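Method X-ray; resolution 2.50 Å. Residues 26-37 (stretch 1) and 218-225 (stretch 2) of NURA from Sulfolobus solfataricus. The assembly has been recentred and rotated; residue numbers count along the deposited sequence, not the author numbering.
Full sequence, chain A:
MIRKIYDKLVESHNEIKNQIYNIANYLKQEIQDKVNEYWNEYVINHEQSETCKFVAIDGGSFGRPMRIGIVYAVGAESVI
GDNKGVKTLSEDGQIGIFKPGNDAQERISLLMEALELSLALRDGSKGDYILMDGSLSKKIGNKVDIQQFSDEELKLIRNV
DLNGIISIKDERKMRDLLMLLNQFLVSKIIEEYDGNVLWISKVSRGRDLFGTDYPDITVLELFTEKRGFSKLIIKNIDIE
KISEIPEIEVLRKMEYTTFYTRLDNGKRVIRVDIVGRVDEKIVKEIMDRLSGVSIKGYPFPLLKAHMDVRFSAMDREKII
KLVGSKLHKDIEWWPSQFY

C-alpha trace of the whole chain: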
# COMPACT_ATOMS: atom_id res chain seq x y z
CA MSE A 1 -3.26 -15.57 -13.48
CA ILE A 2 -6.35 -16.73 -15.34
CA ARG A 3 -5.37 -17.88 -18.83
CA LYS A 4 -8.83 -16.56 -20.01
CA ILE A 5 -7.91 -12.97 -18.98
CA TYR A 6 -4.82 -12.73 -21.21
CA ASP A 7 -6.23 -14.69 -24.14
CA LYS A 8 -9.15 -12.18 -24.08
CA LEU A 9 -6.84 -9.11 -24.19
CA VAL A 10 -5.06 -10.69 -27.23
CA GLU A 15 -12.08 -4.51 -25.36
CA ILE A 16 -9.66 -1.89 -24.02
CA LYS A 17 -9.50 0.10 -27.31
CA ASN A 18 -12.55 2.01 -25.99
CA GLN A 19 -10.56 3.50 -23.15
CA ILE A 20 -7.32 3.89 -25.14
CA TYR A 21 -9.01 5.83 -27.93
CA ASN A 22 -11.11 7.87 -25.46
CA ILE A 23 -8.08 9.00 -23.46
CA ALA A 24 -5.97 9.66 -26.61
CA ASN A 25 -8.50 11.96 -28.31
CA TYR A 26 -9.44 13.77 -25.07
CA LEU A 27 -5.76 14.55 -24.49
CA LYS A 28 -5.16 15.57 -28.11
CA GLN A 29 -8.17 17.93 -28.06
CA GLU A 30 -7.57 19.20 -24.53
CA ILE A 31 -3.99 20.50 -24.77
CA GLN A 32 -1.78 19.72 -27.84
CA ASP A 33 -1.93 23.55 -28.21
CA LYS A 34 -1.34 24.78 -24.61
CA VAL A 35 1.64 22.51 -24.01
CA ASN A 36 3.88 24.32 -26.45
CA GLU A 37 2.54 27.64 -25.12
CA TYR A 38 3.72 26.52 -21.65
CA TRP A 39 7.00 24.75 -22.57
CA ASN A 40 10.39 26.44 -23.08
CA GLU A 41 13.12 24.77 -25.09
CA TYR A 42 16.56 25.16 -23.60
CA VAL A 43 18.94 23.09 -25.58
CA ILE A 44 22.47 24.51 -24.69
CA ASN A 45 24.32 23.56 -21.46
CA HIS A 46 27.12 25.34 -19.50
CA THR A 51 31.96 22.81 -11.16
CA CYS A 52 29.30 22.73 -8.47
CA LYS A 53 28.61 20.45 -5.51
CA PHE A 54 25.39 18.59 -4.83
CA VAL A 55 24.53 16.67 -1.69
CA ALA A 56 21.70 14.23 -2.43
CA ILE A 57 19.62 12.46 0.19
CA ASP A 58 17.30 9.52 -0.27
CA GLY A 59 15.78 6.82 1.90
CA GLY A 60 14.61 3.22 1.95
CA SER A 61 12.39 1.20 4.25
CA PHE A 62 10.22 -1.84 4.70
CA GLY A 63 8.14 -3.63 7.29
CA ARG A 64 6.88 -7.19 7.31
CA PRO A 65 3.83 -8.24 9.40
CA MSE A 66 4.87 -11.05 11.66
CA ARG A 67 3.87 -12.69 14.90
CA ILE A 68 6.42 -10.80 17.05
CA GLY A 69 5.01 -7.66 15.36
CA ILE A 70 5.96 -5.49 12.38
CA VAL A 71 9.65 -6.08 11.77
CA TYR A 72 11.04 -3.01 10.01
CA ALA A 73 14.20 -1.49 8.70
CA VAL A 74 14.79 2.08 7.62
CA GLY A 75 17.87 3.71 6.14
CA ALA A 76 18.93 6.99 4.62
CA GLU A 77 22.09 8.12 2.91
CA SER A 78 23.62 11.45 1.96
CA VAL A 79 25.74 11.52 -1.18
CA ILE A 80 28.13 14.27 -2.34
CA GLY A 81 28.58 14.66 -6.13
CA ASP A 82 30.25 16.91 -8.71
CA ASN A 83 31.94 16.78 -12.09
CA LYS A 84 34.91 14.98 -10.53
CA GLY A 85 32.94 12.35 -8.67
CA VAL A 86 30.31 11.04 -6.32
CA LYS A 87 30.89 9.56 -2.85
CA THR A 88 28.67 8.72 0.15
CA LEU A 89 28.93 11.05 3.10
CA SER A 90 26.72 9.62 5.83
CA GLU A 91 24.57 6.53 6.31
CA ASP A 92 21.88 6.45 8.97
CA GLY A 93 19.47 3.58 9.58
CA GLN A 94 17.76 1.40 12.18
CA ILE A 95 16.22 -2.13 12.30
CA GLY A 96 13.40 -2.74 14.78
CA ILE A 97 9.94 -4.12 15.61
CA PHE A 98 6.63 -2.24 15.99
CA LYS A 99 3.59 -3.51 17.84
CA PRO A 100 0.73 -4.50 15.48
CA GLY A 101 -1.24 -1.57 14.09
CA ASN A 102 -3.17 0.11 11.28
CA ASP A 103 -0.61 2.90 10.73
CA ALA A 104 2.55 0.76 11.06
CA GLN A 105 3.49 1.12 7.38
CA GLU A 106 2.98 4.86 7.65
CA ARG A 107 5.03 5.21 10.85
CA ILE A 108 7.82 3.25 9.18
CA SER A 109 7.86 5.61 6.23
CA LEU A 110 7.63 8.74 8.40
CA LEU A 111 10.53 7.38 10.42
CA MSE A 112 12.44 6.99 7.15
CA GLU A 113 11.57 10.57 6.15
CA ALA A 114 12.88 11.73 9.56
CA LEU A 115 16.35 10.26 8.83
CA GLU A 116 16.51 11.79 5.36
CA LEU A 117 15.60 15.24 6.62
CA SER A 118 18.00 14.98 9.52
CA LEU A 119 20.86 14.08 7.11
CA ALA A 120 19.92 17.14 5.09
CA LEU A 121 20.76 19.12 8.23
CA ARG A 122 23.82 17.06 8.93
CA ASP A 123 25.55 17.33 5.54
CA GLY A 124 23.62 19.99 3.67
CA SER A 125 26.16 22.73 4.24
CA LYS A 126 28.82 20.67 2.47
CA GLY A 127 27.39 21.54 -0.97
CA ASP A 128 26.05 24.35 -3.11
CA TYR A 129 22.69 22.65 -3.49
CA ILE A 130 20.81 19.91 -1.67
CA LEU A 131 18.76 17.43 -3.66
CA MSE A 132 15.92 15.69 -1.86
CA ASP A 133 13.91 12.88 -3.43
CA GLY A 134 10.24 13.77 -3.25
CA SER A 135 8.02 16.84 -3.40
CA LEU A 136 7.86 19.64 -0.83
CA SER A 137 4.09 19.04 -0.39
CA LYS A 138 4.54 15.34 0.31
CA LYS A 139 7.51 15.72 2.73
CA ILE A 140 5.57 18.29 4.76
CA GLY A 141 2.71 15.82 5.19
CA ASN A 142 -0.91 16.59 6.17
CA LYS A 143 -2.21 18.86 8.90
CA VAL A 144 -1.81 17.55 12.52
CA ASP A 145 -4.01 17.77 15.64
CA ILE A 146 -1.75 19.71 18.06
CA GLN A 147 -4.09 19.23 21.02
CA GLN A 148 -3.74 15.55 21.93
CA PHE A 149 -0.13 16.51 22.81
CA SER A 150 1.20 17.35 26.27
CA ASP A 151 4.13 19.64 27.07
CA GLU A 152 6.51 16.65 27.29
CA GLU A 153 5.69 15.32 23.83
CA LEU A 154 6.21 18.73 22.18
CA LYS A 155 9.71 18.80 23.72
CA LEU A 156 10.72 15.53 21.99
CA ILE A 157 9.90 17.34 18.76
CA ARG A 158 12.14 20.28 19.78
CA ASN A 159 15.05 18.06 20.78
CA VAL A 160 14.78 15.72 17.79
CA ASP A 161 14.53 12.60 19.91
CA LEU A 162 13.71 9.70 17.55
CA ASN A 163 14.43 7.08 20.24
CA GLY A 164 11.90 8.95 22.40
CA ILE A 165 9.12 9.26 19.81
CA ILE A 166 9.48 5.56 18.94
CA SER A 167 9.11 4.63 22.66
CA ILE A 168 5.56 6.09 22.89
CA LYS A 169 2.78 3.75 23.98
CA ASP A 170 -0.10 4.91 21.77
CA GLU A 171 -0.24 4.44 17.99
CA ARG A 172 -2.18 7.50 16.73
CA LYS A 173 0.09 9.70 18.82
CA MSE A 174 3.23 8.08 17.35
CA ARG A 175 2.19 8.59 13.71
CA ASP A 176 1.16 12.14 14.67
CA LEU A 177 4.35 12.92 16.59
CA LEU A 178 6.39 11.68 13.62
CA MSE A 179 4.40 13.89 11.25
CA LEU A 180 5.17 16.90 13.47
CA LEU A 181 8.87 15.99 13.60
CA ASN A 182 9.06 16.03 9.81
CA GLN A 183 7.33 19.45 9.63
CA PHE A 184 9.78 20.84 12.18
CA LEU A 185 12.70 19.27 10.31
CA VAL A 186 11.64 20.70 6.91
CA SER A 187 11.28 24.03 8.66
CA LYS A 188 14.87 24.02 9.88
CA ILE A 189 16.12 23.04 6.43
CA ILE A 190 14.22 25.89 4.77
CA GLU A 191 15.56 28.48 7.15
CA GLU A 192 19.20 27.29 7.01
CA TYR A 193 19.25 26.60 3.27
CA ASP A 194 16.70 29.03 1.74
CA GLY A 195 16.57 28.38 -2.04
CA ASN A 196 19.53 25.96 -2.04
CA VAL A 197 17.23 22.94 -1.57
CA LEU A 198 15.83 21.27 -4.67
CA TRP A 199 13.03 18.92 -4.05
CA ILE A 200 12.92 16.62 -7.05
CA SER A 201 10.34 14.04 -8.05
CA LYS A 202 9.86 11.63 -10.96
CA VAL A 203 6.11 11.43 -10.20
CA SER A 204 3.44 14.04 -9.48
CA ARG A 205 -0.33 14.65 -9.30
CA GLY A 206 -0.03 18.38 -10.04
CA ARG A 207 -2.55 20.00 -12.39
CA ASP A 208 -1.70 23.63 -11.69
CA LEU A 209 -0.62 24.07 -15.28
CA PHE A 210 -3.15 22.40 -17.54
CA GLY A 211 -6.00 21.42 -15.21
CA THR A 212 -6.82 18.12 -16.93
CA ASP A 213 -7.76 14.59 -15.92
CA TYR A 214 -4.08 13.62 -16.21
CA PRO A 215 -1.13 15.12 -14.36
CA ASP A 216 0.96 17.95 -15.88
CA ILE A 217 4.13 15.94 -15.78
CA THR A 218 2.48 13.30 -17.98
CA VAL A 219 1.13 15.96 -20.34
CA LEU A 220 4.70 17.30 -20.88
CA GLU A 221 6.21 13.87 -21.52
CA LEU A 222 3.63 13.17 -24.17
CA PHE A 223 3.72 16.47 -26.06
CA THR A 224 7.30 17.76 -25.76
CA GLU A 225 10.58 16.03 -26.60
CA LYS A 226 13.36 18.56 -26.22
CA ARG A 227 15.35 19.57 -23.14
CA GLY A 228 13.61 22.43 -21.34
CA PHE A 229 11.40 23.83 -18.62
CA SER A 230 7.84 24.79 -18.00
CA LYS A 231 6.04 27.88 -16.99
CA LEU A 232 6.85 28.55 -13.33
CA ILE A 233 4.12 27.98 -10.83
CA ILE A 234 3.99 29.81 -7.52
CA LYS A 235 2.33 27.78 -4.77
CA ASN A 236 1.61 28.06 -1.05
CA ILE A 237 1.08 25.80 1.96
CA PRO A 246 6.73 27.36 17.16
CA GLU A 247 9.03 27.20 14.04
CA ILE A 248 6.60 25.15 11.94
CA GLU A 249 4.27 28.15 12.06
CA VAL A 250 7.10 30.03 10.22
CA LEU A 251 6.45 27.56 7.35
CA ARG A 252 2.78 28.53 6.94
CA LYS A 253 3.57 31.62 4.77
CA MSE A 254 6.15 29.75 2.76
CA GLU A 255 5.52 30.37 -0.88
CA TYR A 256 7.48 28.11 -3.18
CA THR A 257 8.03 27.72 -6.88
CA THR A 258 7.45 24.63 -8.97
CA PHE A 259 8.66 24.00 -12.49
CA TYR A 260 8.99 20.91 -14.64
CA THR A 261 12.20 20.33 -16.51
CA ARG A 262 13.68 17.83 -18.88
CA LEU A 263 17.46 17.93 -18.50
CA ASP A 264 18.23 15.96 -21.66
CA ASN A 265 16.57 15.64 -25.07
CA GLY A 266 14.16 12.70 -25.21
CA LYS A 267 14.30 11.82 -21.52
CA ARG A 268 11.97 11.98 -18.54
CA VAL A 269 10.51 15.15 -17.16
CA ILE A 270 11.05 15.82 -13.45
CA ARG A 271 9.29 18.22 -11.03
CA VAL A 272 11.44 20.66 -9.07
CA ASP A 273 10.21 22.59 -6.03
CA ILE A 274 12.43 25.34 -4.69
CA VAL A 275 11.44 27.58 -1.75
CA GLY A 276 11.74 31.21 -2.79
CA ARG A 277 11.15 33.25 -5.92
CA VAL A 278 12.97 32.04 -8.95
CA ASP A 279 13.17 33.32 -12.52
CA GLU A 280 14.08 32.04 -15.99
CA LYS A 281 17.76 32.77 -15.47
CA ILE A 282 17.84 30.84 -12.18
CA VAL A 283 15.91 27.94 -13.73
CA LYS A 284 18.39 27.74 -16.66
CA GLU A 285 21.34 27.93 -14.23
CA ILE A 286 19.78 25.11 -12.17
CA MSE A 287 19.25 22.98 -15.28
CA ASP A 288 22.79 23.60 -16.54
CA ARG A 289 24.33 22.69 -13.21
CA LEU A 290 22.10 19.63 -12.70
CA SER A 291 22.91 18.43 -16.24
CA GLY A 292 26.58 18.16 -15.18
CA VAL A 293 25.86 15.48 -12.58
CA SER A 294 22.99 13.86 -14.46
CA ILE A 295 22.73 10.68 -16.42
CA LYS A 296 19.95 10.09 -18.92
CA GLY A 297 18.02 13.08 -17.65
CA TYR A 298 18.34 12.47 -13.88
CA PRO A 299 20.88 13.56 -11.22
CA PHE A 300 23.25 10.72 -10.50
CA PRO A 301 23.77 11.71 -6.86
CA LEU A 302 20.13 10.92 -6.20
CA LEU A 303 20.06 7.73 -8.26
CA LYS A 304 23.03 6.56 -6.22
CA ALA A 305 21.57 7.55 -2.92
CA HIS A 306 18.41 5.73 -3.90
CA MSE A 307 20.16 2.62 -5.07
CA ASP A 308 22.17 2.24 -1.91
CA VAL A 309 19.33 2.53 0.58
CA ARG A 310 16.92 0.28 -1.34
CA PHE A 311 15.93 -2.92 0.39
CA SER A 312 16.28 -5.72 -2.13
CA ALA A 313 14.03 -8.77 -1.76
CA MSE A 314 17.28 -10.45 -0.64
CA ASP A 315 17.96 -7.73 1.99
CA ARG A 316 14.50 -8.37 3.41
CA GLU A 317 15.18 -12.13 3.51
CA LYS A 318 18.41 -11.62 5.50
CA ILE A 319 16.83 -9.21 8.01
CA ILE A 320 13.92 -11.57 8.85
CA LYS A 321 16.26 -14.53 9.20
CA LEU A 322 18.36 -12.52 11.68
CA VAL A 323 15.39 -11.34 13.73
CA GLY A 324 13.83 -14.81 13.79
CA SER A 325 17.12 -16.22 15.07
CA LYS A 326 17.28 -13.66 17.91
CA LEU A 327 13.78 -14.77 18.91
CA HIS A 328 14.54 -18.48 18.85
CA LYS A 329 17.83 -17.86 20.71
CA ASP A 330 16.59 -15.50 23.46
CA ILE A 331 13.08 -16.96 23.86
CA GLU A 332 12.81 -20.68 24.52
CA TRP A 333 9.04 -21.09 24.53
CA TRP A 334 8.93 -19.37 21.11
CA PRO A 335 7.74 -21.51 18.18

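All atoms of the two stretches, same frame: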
# COMPACT_ATOMS: atom_id res chain seq x y z
N TYR A 26 -9.25 12.76 -26.12
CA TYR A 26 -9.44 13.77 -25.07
C TYR A 26 -8.17 14.59 -24.88
O TYR A 26 -8.22 15.81 -24.89
CB TYR A 26 -9.85 13.14 -23.73
CG TYR A 26 -9.61 14.03 -22.51
CD1 TYR A 26 -10.60 14.91 -22.05
CD2 TYR A 26 -8.39 13.98 -21.82
CE1 TYR A 26 -10.38 15.72 -20.93
CE2 TYR A 26 -8.16 14.79 -20.70
CZ TYR A 26 -9.15 15.65 -20.26
OH TYR A 26 -8.93 16.44 -19.16
N LEU A 27 -7.04 13.90 -24.72
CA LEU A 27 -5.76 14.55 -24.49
C LEU A 27 -5.32 15.38 -25.67
O LEU A 27 -4.79 16.47 -25.49
CB LEU A 27 -4.66 13.53 -24.15
CG LEU A 27 -4.71 12.97 -22.72
CD1 LEU A 27 -3.87 11.69 -22.60
CD2 LEU A 27 -4.25 14.04 -21.73
N LYS A 28 -5.54 14.87 -26.88
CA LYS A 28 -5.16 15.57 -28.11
C LYS A 28 -5.96 16.87 -28.27
O LYS A 28 -5.43 17.89 -28.70
CB LYS A 28 -5.38 14.65 -29.33
CG LYS A 28 -4.88 15.19 -30.65
CD LYS A 28 -5.07 14.18 -31.78
CE LYS A 28 -4.74 14.77 -33.15
NZ LYS A 28 -4.91 13.79 -34.24
N GLN A 29 -7.24 16.82 -27.89
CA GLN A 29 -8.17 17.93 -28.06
C GLN A 29 -8.27 18.80 -26.82
O GLN A 29 -8.97 19.80 -26.81
CB GLN A 29 -9.56 17.38 -28.46
CG GLN A 29 -9.89 17.55 -29.95
CD GLN A 29 -10.80 16.46 -30.53
OE1 GLN A 29 -11.10 15.46 -29.87
NE2 GLN A 29 -11.25 16.67 -31.77
N GLU A 30 -7.57 18.42 -25.76
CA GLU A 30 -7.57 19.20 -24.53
C GLU A 30 -6.38 20.15 -24.50
O GLU A 30 -6.54 21.28 -24.05
CB GLU A 30 -7.51 18.28 -23.30
CG GLU A 30 -7.57 18.98 -21.94
CD GLU A 30 -8.97 19.35 -21.50
OE1 GLU A 30 -9.91 19.33 -22.33
OE2 GLU A 30 -9.14 19.67 -20.30
N ILE A 31 -5.21 19.71 -24.97
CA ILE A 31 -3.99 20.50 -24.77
C ILE A 31 -2.75 20.19 -25.65
O ILE A 31 -1.62 20.40 -25.20
CB ILE A 31 -3.56 20.47 -23.25
CG1 ILE A 31 -3.49 19.04 -22.73
CG2 ILE A 31 -4.50 21.31 -22.38
CD1 ILE A 31 -2.31 18.25 -23.24
N GLN A 32 -2.93 19.73 -26.89
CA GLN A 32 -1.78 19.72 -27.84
C GLN A 32 -1.30 21.15 -28.13
O GLN A 32 -0.12 21.37 -28.41
CB GLN A 32 -2.14 19.01 -29.16
CG GLN A 32 -0.93 18.79 -30.12
CD GLN A 32 -1.34 18.23 -31.49
OE1 GLN A 32 -1.98 18.91 -32.30
NE2 GLN A 32 -0.94 16.99 -31.76
N ASP A 33 -2.23 22.12 -28.05
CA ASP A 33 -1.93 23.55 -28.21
C ASP A 33 -1.22 24.20 -27.00
O ASP A 33 -0.14 24.79 -27.14
CB ASP A 33 -3.21 24.37 -28.58
CG ASP A 33 -4.53 23.72 -28.11
OD1 ASP A 33 -4.51 22.68 -27.41
OD2 ASP A 33 -5.60 24.24 -28.47
N LYS A 34 -1.83 24.08 -25.81
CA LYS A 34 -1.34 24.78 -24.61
C LYS A 34 0.01 24.28 -24.12
O LYS A 34 0.74 25.03 -23.47
CB LYS A 34 -2.38 24.73 -23.49
CG LYS A 34 -3.62 25.52 -23.84
CD LYS A 34 -4.71 25.45 -22.79
CE LYS A 34 -5.94 26.24 -23.26
NZ LYS A 34 -7.09 26.20 -22.30
N VAL A 35 0.36 23.04 -24.42
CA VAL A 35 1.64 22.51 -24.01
C VAL A 35 2.74 23.40 -24.50
O VAL A 35 3.50 23.96 -23.71
CB VAL A 35 1.90 21.10 -24.55
CG1 VAL A 35 3.37 20.78 -24.53
CG2 VAL A 35 1.13 20.08 -23.75
N ASN A 36 2.81 23.57 -25.81
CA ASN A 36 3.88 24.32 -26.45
C ASN A 36 3.87 25.81 -26.06
O ASN A 36 4.92 26.43 -25.97
CB ASN A 36 3.82 24.12 -27.97
CG ASN A 36 3.88 22.64 -28.36
OD1 ASN A 36 4.65 21.85 -27.79
ND2 ASN A 36 3.05 22.25 -29.33
N GLU A 37 2.68 26.35 -25.78
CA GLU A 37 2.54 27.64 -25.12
C GLU A 37 3.34 27.64 -23.82
O GLU A 37 4.11 28.54 -23.57
CB GLU A 37 1.07 27.93 -24.75
CG GLU A 37 0.03 27.89 -25.92
CD GLU A 37 -0.11 29.19 -26.66
OE1 GLU A 37 0.49 30.21 -26.24
OE2 GLU A 37 -0.84 29.19 -27.67
N THR A 218 2.79 14.26 -16.92
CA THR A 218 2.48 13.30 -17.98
C THR A 218 2.13 14.00 -19.30
O THR A 218 2.50 13.55 -20.39
CB THR A 218 1.30 12.40 -17.57
OG1 THR A 218 1.63 11.69 -16.37
CG2 THR A 218 0.96 11.42 -18.66
N VAL A 219 1.40 15.10 -19.19
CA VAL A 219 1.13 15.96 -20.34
C VAL A 219 2.44 16.41 -21.03
O VAL A 219 2.55 16.31 -22.23
CB VAL A 219 0.24 17.18 -19.95
CG1 VAL A 219 0.39 18.28 -20.91
CG2 VAL A 219 -1.19 16.78 -19.93
N LEU A 220 3.43 16.86 -20.27
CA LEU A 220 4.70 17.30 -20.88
C LEU A 220 5.56 16.21 -21.51
O LEU A 220 6.36 16.46 -22.41
CB LEU A 220 5.56 18.03 -19.85
CG LEU A 220 4.97 19.30 -19.27
CD1 LEU A 220 5.68 19.63 -17.97
CD2 LEU A 220 5.03 20.45 -20.31
N GLU A 221 5.43 14.99 -21.01
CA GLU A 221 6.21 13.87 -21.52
C GLU A 221 5.61 13.40 -22.82
O GLU A 221 6.31 12.91 -23.68
CB GLU A 221 6.25 12.73 -20.52
CG GLU A 221 7.15 13.02 -19.29
CD GLU A 221 7.07 11.94 -18.21
OE1 GLU A 221 6.46 10.86 -18.44
OE2 GLU A 221 7.65 12.17 -17.11
N LEU A 222 4.30 13.57 -22.95
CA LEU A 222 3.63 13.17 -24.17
C LEU A 222 3.90 14.15 -25.29
O LEU A 222 4.28 13.72 -26.40
CB LEU A 222 2.12 12.99 -23.96
CG LEU A 222 1.70 11.74 -23.21
CD1 LEU A 222 0.22 11.73 -23.14
CD2 LEU A 222 2.22 10.48 -23.88
N PHE A 223 3.76 15.45 -25.01
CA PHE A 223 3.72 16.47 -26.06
C PHE A 223 4.93 17.38 -26.23
O PHE A 223 4.88 18.32 -27.01
CB PHE A 223 2.45 17.30 -25.89
CG PHE A 223 1.21 16.49 -26.03
CD1 PHE A 223 0.89 15.93 -27.25
CD2 PHE A 223 0.39 16.22 -24.93
CE1 PHE A 223 -0.24 15.15 -27.39
CE2 PHE A 223 -0.74 15.44 -25.06
CZ PHE A 223 -1.06 14.91 -26.29
N THR A 224 6.02 17.11 -25.51
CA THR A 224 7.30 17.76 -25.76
C THR A 224 8.38 16.69 -25.78
O THR A 224 8.23 15.64 -25.13
CB THR A 224 7.62 18.80 -24.67
OG1 THR A 224 8.09 18.16 -23.48
CG2 THR A 224 6.41 19.65 -24.34
N GLU A 225 9.45 16.95 -26.52
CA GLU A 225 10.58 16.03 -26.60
C GLU A 225 11.86 16.65 -26.09
O GLU A 225 12.65 15.96 -25.46
CB GLU A 225 10.81 15.54 -28.05
CG GLU A 225 11.72 14.26 -28.20
CD GLU A 225 13.20 14.54 -28.65
OE1 GLU A 225 13.41 15.19 -29.69
OE2 GLU A 225 14.15 14.08 -27.97

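The two stretches lie far apart in the sequence and meet as helices crossing almost at right angles, 84° between their N-to-C directions, with axes 10.0 Å apart at closest approach. No hydrogen bond joins them. What holds them is the packing of apolar side chains, which buries 429 Å² counted over both sides. In stretch 1 the contact residues Leu27, Ile31 and Val35 are spaced four apart, so that they fall along one side of the helix; in stretch 2, Val219, Leu222 and Phe223 (i, i+3, i+4) likewise fall on the side facing stretch 1. All of these but the partly exposed Phe223 are buried, where side chains without polar groups are at home.

Phe223 is the centre of the contact and gives up the most surface to it. Its CA-to-CB bond points toward stretch 1, and with chi1 at -62° (m) the ring reaches back along the partner helix, spanning the space from Val35 to Leu27. Val35 CG2 lies 3.7 Å from Phe223 CB, Ile31 CD1 3.7 Å from Phe223 CE2, and Leu27 CB 4.4 Å from Phe223 CZ. These neighbours approach the ring obliquely. A broad, flat side chain suits this place because a single residue can touch three successive turns of the other helix. Gln32, with chi1 and chi2 both t, lays its aliphatic part beside the ring, Gln32 CG being 4.4 Å from Phe223 CD1, so that a polar residue contributes carbon to the contact while its amide extends onward to the surface.

Val35 fills the other principal position. Its CA-to-CB bond points toward stretch 2, and its rotamer is t (160°): Val35 CG2 packs 3.4 Å from Val219 CG1, Val35 CG1 lies 3.2 Å from Thr224 CG2, a tight approach for two methyl groups, and both methyls lie against Phe223. A short, branched residue fits here, where the partner backbone is near. Both methyls of Val219, also t (158°), pack against Ile31 CD1; CG1 also meets Val35, and Val219 CG2 comes within 4.5 Å of Leu27 CD2.

Ile31 shows how a side chain can compensate for its backbone. Its CA-to-CB bond points sideways, but chi1 of 51° and chi2 of 73°, both p, bring Ile31 CD1 to 3.6 Å from Val219 CG1; isoleucine's longer branch supplies that reach. The helix is kinked just beyond, where the N atoms of Asp33 and Lys34 have no bond to the preceding turn. Leu27 and Leu222, both in the common m,t conformation, close the far end of the patch, long enough for Leu27 CD1 to meet Leu222 CD1 at 4.1 Å.

Thr224 is the first residue to leave helical phi/psi. Its chi1 of 77° (p) lets Thr224 OG1 donate a hydrogen bond to Leu220 O at 2.7 Å, within its own stretch, leaving CG2 for Val35. Threonine serves both needs. At this edge Asn36 OD1 comes 3.6 Å from Phe223 O, a proximity of two oxygens rather than a bond.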